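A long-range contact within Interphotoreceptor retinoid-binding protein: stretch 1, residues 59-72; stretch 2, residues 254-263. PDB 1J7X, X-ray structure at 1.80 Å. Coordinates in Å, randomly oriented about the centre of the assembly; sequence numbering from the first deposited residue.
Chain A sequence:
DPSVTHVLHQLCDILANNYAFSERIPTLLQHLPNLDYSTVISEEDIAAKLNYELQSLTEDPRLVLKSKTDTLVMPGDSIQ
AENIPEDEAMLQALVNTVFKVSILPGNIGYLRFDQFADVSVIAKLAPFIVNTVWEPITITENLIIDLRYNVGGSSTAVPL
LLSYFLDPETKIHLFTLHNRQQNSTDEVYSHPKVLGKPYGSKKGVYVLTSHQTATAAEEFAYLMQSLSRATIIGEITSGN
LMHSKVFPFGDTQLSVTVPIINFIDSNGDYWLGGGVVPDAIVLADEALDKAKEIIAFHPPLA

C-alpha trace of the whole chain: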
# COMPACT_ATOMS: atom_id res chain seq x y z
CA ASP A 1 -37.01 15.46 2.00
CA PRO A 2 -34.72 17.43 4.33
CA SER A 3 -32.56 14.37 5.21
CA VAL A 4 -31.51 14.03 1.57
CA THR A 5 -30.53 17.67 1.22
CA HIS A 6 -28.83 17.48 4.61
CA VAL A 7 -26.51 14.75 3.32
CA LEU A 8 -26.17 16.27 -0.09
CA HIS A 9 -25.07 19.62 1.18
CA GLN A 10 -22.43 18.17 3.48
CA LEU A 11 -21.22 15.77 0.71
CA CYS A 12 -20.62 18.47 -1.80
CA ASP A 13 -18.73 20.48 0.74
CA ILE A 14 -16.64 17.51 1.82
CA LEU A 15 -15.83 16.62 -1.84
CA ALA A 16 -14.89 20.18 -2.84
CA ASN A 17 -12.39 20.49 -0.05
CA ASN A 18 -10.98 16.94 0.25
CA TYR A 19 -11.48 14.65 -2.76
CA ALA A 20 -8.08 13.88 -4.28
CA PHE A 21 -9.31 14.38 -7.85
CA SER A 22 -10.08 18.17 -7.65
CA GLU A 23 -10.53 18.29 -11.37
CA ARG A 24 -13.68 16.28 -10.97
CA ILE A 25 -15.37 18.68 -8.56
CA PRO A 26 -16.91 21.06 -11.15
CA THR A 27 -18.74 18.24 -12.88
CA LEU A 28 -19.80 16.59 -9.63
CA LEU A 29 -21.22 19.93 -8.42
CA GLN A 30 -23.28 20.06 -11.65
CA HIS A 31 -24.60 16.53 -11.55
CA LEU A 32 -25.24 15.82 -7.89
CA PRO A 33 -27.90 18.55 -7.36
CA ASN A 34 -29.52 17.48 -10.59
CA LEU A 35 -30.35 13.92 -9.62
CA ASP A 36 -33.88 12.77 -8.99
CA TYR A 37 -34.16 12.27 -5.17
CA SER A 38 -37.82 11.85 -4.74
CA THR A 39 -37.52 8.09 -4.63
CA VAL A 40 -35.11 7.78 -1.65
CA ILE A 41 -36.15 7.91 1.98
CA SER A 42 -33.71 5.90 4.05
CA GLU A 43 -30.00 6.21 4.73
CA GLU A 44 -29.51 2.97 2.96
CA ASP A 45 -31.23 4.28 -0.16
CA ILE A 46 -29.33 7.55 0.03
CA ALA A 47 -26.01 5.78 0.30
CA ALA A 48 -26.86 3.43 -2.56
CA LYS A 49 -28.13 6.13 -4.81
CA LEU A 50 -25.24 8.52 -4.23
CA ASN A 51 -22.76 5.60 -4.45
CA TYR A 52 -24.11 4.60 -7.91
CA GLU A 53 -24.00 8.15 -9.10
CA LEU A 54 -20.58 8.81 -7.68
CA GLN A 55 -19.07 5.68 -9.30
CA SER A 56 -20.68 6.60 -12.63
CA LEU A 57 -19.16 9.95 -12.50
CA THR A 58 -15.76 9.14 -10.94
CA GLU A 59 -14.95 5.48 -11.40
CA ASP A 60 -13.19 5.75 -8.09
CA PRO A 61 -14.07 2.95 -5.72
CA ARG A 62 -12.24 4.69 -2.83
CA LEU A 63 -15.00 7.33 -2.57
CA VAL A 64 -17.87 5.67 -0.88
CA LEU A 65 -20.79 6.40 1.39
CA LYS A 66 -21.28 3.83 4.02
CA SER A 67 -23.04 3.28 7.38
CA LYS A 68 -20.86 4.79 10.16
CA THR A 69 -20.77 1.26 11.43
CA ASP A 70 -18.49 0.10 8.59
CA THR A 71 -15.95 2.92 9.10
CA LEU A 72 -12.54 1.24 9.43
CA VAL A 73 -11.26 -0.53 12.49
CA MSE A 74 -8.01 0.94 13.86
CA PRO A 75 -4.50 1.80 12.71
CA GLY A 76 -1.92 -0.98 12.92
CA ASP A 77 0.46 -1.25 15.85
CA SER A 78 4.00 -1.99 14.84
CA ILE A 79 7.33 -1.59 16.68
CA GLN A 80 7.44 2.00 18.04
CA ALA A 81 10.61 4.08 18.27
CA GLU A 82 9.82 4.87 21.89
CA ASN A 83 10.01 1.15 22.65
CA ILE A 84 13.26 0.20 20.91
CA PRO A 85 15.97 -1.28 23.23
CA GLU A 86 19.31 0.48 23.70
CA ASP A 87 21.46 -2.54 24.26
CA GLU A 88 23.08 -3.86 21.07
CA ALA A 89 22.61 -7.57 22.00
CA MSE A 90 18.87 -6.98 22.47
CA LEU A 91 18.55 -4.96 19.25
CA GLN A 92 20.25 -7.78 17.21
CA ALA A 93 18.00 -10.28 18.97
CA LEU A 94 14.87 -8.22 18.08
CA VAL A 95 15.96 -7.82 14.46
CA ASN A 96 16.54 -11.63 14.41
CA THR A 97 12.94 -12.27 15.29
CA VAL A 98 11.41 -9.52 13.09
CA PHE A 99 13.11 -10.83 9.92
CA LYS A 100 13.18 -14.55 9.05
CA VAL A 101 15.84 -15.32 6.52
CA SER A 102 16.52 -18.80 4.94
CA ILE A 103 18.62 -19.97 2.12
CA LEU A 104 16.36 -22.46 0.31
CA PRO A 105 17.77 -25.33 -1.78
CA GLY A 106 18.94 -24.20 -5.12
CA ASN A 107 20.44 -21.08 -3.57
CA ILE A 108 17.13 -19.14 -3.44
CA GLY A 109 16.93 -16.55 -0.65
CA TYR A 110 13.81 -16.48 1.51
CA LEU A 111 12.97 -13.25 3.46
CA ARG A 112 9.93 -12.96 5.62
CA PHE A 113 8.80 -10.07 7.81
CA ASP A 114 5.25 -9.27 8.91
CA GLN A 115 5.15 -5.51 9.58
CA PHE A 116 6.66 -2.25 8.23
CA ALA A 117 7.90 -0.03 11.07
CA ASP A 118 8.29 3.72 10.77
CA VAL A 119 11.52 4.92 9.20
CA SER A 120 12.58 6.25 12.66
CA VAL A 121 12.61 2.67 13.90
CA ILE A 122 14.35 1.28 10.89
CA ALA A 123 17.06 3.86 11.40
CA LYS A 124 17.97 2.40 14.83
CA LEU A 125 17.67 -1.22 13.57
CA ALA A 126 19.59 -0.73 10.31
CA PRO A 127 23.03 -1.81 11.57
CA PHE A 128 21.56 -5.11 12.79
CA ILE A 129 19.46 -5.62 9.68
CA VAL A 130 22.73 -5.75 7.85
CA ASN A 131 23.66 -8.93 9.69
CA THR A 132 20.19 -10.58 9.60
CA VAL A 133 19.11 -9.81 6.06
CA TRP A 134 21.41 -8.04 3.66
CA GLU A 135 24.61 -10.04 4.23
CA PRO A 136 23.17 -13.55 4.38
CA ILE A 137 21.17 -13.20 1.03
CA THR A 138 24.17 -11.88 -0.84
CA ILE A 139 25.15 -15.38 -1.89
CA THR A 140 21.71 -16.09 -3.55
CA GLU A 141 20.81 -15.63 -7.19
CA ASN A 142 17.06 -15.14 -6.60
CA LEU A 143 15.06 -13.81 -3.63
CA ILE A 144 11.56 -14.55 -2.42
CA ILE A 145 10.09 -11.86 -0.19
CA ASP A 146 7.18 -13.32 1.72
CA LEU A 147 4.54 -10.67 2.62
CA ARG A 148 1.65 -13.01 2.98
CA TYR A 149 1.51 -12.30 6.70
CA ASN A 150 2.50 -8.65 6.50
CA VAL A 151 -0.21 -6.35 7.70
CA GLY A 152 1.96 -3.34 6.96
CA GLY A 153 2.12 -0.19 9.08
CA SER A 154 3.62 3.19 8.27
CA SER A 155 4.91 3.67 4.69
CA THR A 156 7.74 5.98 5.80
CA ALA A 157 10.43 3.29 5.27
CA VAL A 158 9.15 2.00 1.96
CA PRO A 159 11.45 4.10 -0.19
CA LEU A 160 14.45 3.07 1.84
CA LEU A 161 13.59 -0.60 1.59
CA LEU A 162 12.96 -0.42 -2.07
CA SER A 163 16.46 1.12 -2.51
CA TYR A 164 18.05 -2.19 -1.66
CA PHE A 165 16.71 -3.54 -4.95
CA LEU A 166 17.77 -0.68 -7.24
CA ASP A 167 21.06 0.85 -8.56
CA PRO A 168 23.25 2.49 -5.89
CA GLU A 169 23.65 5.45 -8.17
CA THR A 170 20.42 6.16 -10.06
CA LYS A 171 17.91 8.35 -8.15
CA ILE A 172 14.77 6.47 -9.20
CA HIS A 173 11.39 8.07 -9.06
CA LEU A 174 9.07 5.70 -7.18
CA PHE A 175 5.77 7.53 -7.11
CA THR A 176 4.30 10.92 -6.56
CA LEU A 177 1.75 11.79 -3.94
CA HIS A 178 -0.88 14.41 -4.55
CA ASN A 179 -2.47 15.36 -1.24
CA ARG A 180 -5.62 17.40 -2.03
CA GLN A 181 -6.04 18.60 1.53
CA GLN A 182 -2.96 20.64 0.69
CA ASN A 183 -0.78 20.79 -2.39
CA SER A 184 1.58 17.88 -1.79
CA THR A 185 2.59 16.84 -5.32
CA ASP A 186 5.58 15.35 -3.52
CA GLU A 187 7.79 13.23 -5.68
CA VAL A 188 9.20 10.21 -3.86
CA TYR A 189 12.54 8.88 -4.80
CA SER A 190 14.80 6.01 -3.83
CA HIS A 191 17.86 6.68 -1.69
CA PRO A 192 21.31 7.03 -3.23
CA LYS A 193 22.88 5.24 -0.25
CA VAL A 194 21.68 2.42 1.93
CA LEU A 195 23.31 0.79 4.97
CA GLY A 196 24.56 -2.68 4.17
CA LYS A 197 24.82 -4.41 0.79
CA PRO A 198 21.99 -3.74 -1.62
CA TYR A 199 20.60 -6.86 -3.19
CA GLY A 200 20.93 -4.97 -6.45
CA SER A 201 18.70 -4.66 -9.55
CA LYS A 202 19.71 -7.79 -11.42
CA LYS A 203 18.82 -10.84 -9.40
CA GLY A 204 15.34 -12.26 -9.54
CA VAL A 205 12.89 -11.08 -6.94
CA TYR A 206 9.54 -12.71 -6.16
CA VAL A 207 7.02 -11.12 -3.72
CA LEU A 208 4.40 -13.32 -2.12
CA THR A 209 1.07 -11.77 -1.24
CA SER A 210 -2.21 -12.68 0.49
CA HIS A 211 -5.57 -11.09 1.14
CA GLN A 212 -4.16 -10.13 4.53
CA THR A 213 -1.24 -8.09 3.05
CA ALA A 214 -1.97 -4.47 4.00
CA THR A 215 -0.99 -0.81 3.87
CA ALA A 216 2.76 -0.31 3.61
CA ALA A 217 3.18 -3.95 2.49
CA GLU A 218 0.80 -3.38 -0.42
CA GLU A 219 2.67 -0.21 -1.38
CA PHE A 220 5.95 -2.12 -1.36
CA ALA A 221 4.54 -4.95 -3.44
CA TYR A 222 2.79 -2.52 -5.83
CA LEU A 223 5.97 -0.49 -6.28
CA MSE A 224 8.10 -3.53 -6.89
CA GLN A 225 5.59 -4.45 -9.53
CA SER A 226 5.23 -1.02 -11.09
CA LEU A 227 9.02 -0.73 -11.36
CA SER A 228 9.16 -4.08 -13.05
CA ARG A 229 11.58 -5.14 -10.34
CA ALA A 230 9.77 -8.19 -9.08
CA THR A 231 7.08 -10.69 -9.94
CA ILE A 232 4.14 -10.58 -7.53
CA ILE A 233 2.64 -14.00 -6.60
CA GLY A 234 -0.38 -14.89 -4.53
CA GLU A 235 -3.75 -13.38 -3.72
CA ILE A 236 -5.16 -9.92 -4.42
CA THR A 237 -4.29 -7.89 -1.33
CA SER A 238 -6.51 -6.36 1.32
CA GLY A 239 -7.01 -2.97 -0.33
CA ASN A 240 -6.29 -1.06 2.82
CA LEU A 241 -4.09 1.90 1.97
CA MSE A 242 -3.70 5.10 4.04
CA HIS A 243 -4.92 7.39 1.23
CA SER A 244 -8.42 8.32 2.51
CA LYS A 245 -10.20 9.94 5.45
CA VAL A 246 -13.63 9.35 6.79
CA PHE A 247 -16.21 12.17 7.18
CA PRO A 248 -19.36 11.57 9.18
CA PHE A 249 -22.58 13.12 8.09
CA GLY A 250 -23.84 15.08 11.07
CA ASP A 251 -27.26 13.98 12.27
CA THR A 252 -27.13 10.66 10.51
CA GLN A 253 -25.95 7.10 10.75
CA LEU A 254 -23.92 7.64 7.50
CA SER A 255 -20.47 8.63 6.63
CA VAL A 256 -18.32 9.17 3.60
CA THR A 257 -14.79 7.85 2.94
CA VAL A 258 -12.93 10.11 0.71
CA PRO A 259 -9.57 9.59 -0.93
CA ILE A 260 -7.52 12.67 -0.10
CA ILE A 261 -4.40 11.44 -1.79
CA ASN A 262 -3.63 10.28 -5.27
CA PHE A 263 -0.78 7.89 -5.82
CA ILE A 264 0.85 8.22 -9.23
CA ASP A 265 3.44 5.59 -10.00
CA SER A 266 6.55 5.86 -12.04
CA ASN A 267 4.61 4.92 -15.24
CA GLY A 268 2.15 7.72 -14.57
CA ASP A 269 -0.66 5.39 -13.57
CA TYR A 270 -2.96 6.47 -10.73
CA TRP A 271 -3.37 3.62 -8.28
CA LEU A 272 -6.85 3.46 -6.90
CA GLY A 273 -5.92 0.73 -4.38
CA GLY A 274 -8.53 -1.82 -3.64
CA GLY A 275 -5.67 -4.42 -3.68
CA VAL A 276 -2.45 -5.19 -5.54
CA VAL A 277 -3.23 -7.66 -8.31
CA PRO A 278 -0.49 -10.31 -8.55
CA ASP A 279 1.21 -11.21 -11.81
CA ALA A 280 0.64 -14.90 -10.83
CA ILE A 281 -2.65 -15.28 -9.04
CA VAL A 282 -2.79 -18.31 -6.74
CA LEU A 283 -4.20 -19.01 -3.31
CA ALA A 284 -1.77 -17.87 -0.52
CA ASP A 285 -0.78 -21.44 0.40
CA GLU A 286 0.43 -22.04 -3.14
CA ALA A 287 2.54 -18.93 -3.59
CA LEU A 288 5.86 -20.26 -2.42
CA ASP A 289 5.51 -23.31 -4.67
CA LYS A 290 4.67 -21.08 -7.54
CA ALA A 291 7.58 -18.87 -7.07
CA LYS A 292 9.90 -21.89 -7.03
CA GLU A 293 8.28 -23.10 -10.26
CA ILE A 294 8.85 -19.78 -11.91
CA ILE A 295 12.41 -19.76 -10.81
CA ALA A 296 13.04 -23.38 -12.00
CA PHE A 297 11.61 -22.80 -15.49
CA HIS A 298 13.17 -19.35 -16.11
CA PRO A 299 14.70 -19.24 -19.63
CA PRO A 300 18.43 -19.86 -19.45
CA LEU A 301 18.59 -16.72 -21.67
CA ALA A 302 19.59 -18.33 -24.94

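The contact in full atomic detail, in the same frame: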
# COMPACT_ATOMS: atom_id res chain seq x y z
N GLU A 59 -15.66 6.73 -11.19
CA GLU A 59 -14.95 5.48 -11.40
C GLU A 59 -13.86 5.33 -10.41
O GLU A 59 -12.75 4.90 -10.74
CB GLU A 59 -14.44 5.31 -12.82
CG GLU A 59 -15.61 5.25 -13.84
CD GLU A 59 -15.06 4.88 -15.27
OE1 GLU A 59 -13.94 5.26 -15.59
OE2 GLU A 59 -15.71 4.17 -16.01
N ASP A 60 -14.13 5.77 -9.20
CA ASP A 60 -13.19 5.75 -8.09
C ASP A 60 -13.82 5.06 -6.95
O ASP A 60 -14.40 5.70 -6.04
CB ASP A 60 -12.80 7.20 -7.75
CG ASP A 60 -11.74 7.32 -6.72
OD1 ASP A 60 -11.31 6.33 -6.10
OD2 ASP A 60 -11.24 8.46 -6.42
N PRO A 61 -13.55 3.75 -6.82
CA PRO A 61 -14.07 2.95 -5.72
C PRO A 61 -13.69 3.37 -4.26
O PRO A 61 -14.32 2.90 -3.32
CB PRO A 61 -13.51 1.50 -6.00
CG PRO A 61 -13.12 1.50 -7.39
CD PRO A 61 -12.72 2.97 -7.75
N ARG A 62 -12.70 4.24 -4.13
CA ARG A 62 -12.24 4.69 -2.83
C ARG A 62 -13.25 5.65 -2.16
O ARG A 62 -13.33 5.73 -0.96
CB ARG A 62 -10.88 5.37 -2.97
CG ARG A 62 -9.75 4.54 -3.56
CD ARG A 62 -8.53 5.34 -3.80
NE ARG A 62 -8.81 6.43 -4.73
CZ ARG A 62 -8.04 7.46 -4.90
NH1 ARG A 62 -6.83 7.48 -4.38
NH2 ARG A 62 -8.47 8.44 -5.65
N LEU A 63 -14.03 6.38 -2.99
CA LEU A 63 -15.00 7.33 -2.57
C LEU A 63 -16.25 6.56 -2.40
O LEU A 63 -16.89 6.14 -3.37
CB LEU A 63 -15.15 8.41 -3.66
CG LEU A 63 -16.24 9.40 -3.52
CD1 LEU A 63 -15.98 10.14 -2.21
CD2 LEU A 63 -16.31 10.37 -4.74
N VAL A 64 -16.68 6.40 -1.16
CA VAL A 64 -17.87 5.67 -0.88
C VAL A 64 -18.62 6.05 0.41
O VAL A 64 -18.01 6.30 1.47
CB VAL A 64 -17.58 4.13 -0.83
CG1 VAL A 64 -16.39 3.88 0.04
CG2 VAL A 64 -18.79 3.29 -0.41
N LEU A 65 -19.92 6.15 0.26
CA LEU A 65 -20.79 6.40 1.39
C LEU A 65 -21.11 5.09 2.03
O LEU A 65 -21.49 4.12 1.35
CB LEU A 65 -22.09 7.06 0.99
CG LEU A 65 -22.02 8.58 0.70
CD1 LEU A 65 -21.56 8.93 -0.66
CD2 LEU A 65 -23.46 9.26 0.87
N LYS A 66 -21.00 5.07 3.34
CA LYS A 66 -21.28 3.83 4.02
C LYS A 66 -21.96 4.14 5.41
O LYS A 66 -21.92 5.28 5.91
CB LYS A 66 -20.00 3.08 4.33
CG LYS A 66 -19.23 2.58 3.12
CD LYS A 66 -18.02 1.77 3.61
CE LYS A 66 -17.27 1.22 2.47
NZ LYS A 66 -16.10 0.44 2.99
N SER A 67 -22.49 3.10 6.02
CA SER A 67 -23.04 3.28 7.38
C SER A 67 -21.82 3.58 8.26
O SER A 67 -20.77 3.08 7.98
CB SER A 67 -23.76 1.99 7.80
OG SER A 67 -23.89 1.99 9.20
N LYS A 68 -21.94 4.44 9.26
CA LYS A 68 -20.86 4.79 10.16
C LYS A 68 -20.34 3.56 10.82
O LYS A 68 -19.21 3.52 11.22
CB LYS A 68 -21.31 5.80 11.21
CG LYS A 68 -21.56 7.17 10.70
CD LYS A 68 -21.95 8.15 11.83
CE LYS A 68 -22.28 9.54 11.32
NZ LYS A 68 -22.71 10.45 12.46
N THR A 69 -21.15 2.52 10.86
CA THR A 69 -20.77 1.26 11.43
C THR A 69 -19.59 0.61 10.72
O THR A 69 -18.74 0.02 11.38
CB THR A 69 -21.97 0.31 11.43
OG1 THR A 69 -22.83 0.67 12.52
CG2 THR A 69 -21.52 -1.06 11.75
N ASP A 70 -19.55 0.70 9.39
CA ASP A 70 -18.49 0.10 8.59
C ASP A 70 -17.33 1.06 8.31
O ASP A 70 -16.66 0.96 7.29
CB ASP A 70 -19.06 -0.39 7.26
CG ASP A 70 -20.21 -1.33 7.43
OD1 ASP A 70 -20.03 -2.37 8.12
OD2 ASP A 70 -21.33 -1.17 6.89
N THR A 71 -17.05 1.95 9.25
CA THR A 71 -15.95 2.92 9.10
C THR A 71 -14.68 2.45 9.78
O THR A 71 -14.45 2.72 10.97
CB THR A 71 -16.33 4.22 9.77
OG1 THR A 71 -16.72 3.95 11.14
CG2 THR A 71 -17.53 4.85 9.08
N LEU A 72 -13.84 1.75 8.99
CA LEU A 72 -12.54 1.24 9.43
C LEU A 72 -12.60 0.47 10.73
O LEU A 72 -13.68 0.16 11.25
CB LEU A 72 -11.52 2.39 9.58
CG LEU A 72 -11.11 3.12 8.30
CD1 LEU A 72 -10.32 4.39 8.66
CD2 LEU A 72 -10.30 2.20 7.37
N LEU A 254 -24.75 7.78 8.75
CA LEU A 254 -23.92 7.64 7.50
C LEU A 254 -22.69 8.37 7.56
O LEU A 254 -22.54 9.33 8.27
CB LEU A 254 -24.68 8.13 6.24
CG LEU A 254 -25.85 7.26 5.82
CD1 LEU A 254 -26.55 7.93 4.60
CD2 LEU A 254 -25.43 5.91 5.49
N SER A 255 -21.71 7.91 6.77
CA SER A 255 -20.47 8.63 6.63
C SER A 255 -19.95 8.48 5.23
O SER A 255 -20.51 7.63 4.42
CB SER A 255 -19.45 8.09 7.60
OG SER A 255 -19.07 6.83 7.13
N VAL A 256 -18.98 9.31 4.89
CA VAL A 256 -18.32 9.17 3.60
C VAL A 256 -16.79 9.02 3.69
O VAL A 256 -16.11 9.76 4.36
CB VAL A 256 -18.75 10.30 2.59
CG1 VAL A 256 -18.14 11.63 3.04
CG2 VAL A 256 -18.25 10.01 1.17
N THR A 257 -16.21 8.00 3.03
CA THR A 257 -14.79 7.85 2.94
C THR A 257 -14.35 8.42 1.69
O THR A 257 -14.93 8.13 0.61
CB THR A 257 -14.34 6.33 2.92
OG1 THR A 257 -14.81 5.69 4.07
CG2 THR A 257 -12.81 6.22 2.93
N VAL A 258 -13.44 9.35 1.83
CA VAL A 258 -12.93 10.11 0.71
C VAL A 258 -11.44 10.02 0.49
O VAL A 258 -10.65 10.25 1.42
CB VAL A 258 -13.31 11.63 0.88
CG1 VAL A 258 -12.81 12.40 -0.28
CG2 VAL A 258 -14.79 11.76 1.04
N PRO A 259 -11.00 9.63 -0.71
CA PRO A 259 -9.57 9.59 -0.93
C PRO A 259 -9.03 10.98 -0.99
O PRO A 259 -9.55 11.73 -1.74
CB PRO A 259 -9.44 8.87 -2.27
CG PRO A 259 -10.76 9.21 -2.97
CD PRO A 259 -11.74 9.13 -1.89
N ILE A 260 -8.10 11.34 -0.11
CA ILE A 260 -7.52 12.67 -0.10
C ILE A 260 -6.18 12.67 -0.79
O ILE A 260 -5.61 13.70 -1.07
CB ILE A 260 -7.34 13.17 1.32
CG1 ILE A 260 -6.29 12.27 2.05
CG2 ILE A 260 -8.66 13.17 2.12
CD1 ILE A 260 -5.89 12.79 3.42
N ILE A 261 -5.66 11.49 -1.15
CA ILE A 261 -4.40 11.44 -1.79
C ILE A 261 -4.45 10.65 -3.03
O ILE A 261 -5.08 9.54 -3.05
CB ILE A 261 -3.43 10.72 -0.78
CG1 ILE A 261 -2.98 11.66 0.31
CG2 ILE A 261 -2.24 10.17 -1.51
CD1 ILE A 261 -2.33 11.02 1.49
N ASN A 262 -3.74 11.05 -4.05
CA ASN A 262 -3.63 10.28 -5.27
C ASN A 262 -2.20 9.78 -5.30
O ASN A 262 -1.27 10.52 -4.86
CB ASN A 262 -3.97 11.12 -6.55
CG ASN A 262 -5.42 10.91 -6.98
OD1 ASN A 262 -6.04 9.85 -6.60
ND2 ASN A 262 -6.03 11.91 -7.56
N PHE A 263 -2.05 8.56 -5.78
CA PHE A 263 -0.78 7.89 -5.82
C PHE A 263 -0.46 7.58 -7.26
O PHE A 263 -1.12 6.74 -7.94
CB PHE A 263 -0.86 6.61 -4.97
CG PHE A 263 0.42 5.82 -4.86
CD1 PHE A 263 0.93 5.10 -5.97
CD2 PHE A 263 1.01 5.67 -3.63
CE1 PHE A 263 1.96 4.21 -5.73
CE2 PHE A 263 2.15 4.91 -3.42
CZ PHE A 263 2.61 4.12 -4.48
O HOH W 1 -18.08 5.64 4.33

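Residues 254-259 run antiparallel to the short strand 64-67, with an angle of 145° between their directions, and the two stretches together bury 741 Å². Leu-254 enters opposite Ser-67 in a non-hydrogen-bonded pair (CA to CA 4.4 Å). Its CA leans on the carbonyl of the preceding residue in the partner strand (Leu-254 CA to Lys-66 O 3.5 Å, a CA-H...O contact), and its CD2 lies 4.0 Å from Ser-67 CA. The aliphatic chain of Lys-68, extended beyond chi1, crosses this end of the strand, bringing Lys-68 CE to 3.1 Å from Leu-254 O.

Ser-255 faces Lys-66 in a hydrogen-bonded pair whose two bonds close a ring: Ser-255 N to Lys-66 O and Lys-66 N to Ser-255 O, both 2.8 Å. The side chain of Ser-255 is covered by Lys-68 CG, 3.9 Å from Ser-255 CB, and by Thr-71 CG2, 3.2 Å from Ser-255 OG, although Thr-71 is poorly ordered. Thr-71 is held near Lys-68 by a short bond from Thr-71 OG1 to Lys-68 O (2.5 Å).

Val-256 pairs with Leu-65 without backbone hydrogen bonds, so the chains draw in to a CA-CA distance of 4.3 Å. Both side chains point to the same face of the sheet, where Val-256 CG2 packs against Leu-65 CD1 (3.9 Å) and Leu-63 CD1 (4.1 Å).

Thr-257 restores the hydrogen-bonded register with Val-64: Thr-257 N to Val-64 O is 2.9 Å and Val-64 N to Thr-257 O 3.0 Å. Thr-257 O also receives a CA-H...O contact from Leu-63 CA at 3.3 Å. On the face shared by Ser-255 and Thr-257, a water donates to Val-64 O (2.9 Å) and hydrogen-bonds Ser-255 OG (3.2 Å) and Thr-257 OG1 (3.3 Å), linking the two strands.

Val-258 points its CA-CB bond away, yet its CG2 still meets Leu-63 CD1 at 3.8 Å. Pro-259 turns toward stretch 1: its CD packs on Leu-63 CB (3.9 Å), and its CB lies over one face of the Arg-62 guanidinium, 3.3 Å from Arg-62 CZ. At the edge of that group, Arg-62 NH1 makes a weak hydrogen bond to Ile-261 O (3.0 Å), while Arg-62 NH2 donates to Asn-262 OD1 (3.0 Å). Asp-60 steadies the guanidinium within its own type I turn, through a salt bridge from Arg-62 NE to Asp-60 OD1 and a bond from Arg-62 NH2 to Asp-60 OD2, each 2.9 Å. The arginine thus ties the turn to stretch 2 beyond the end of the paired strands.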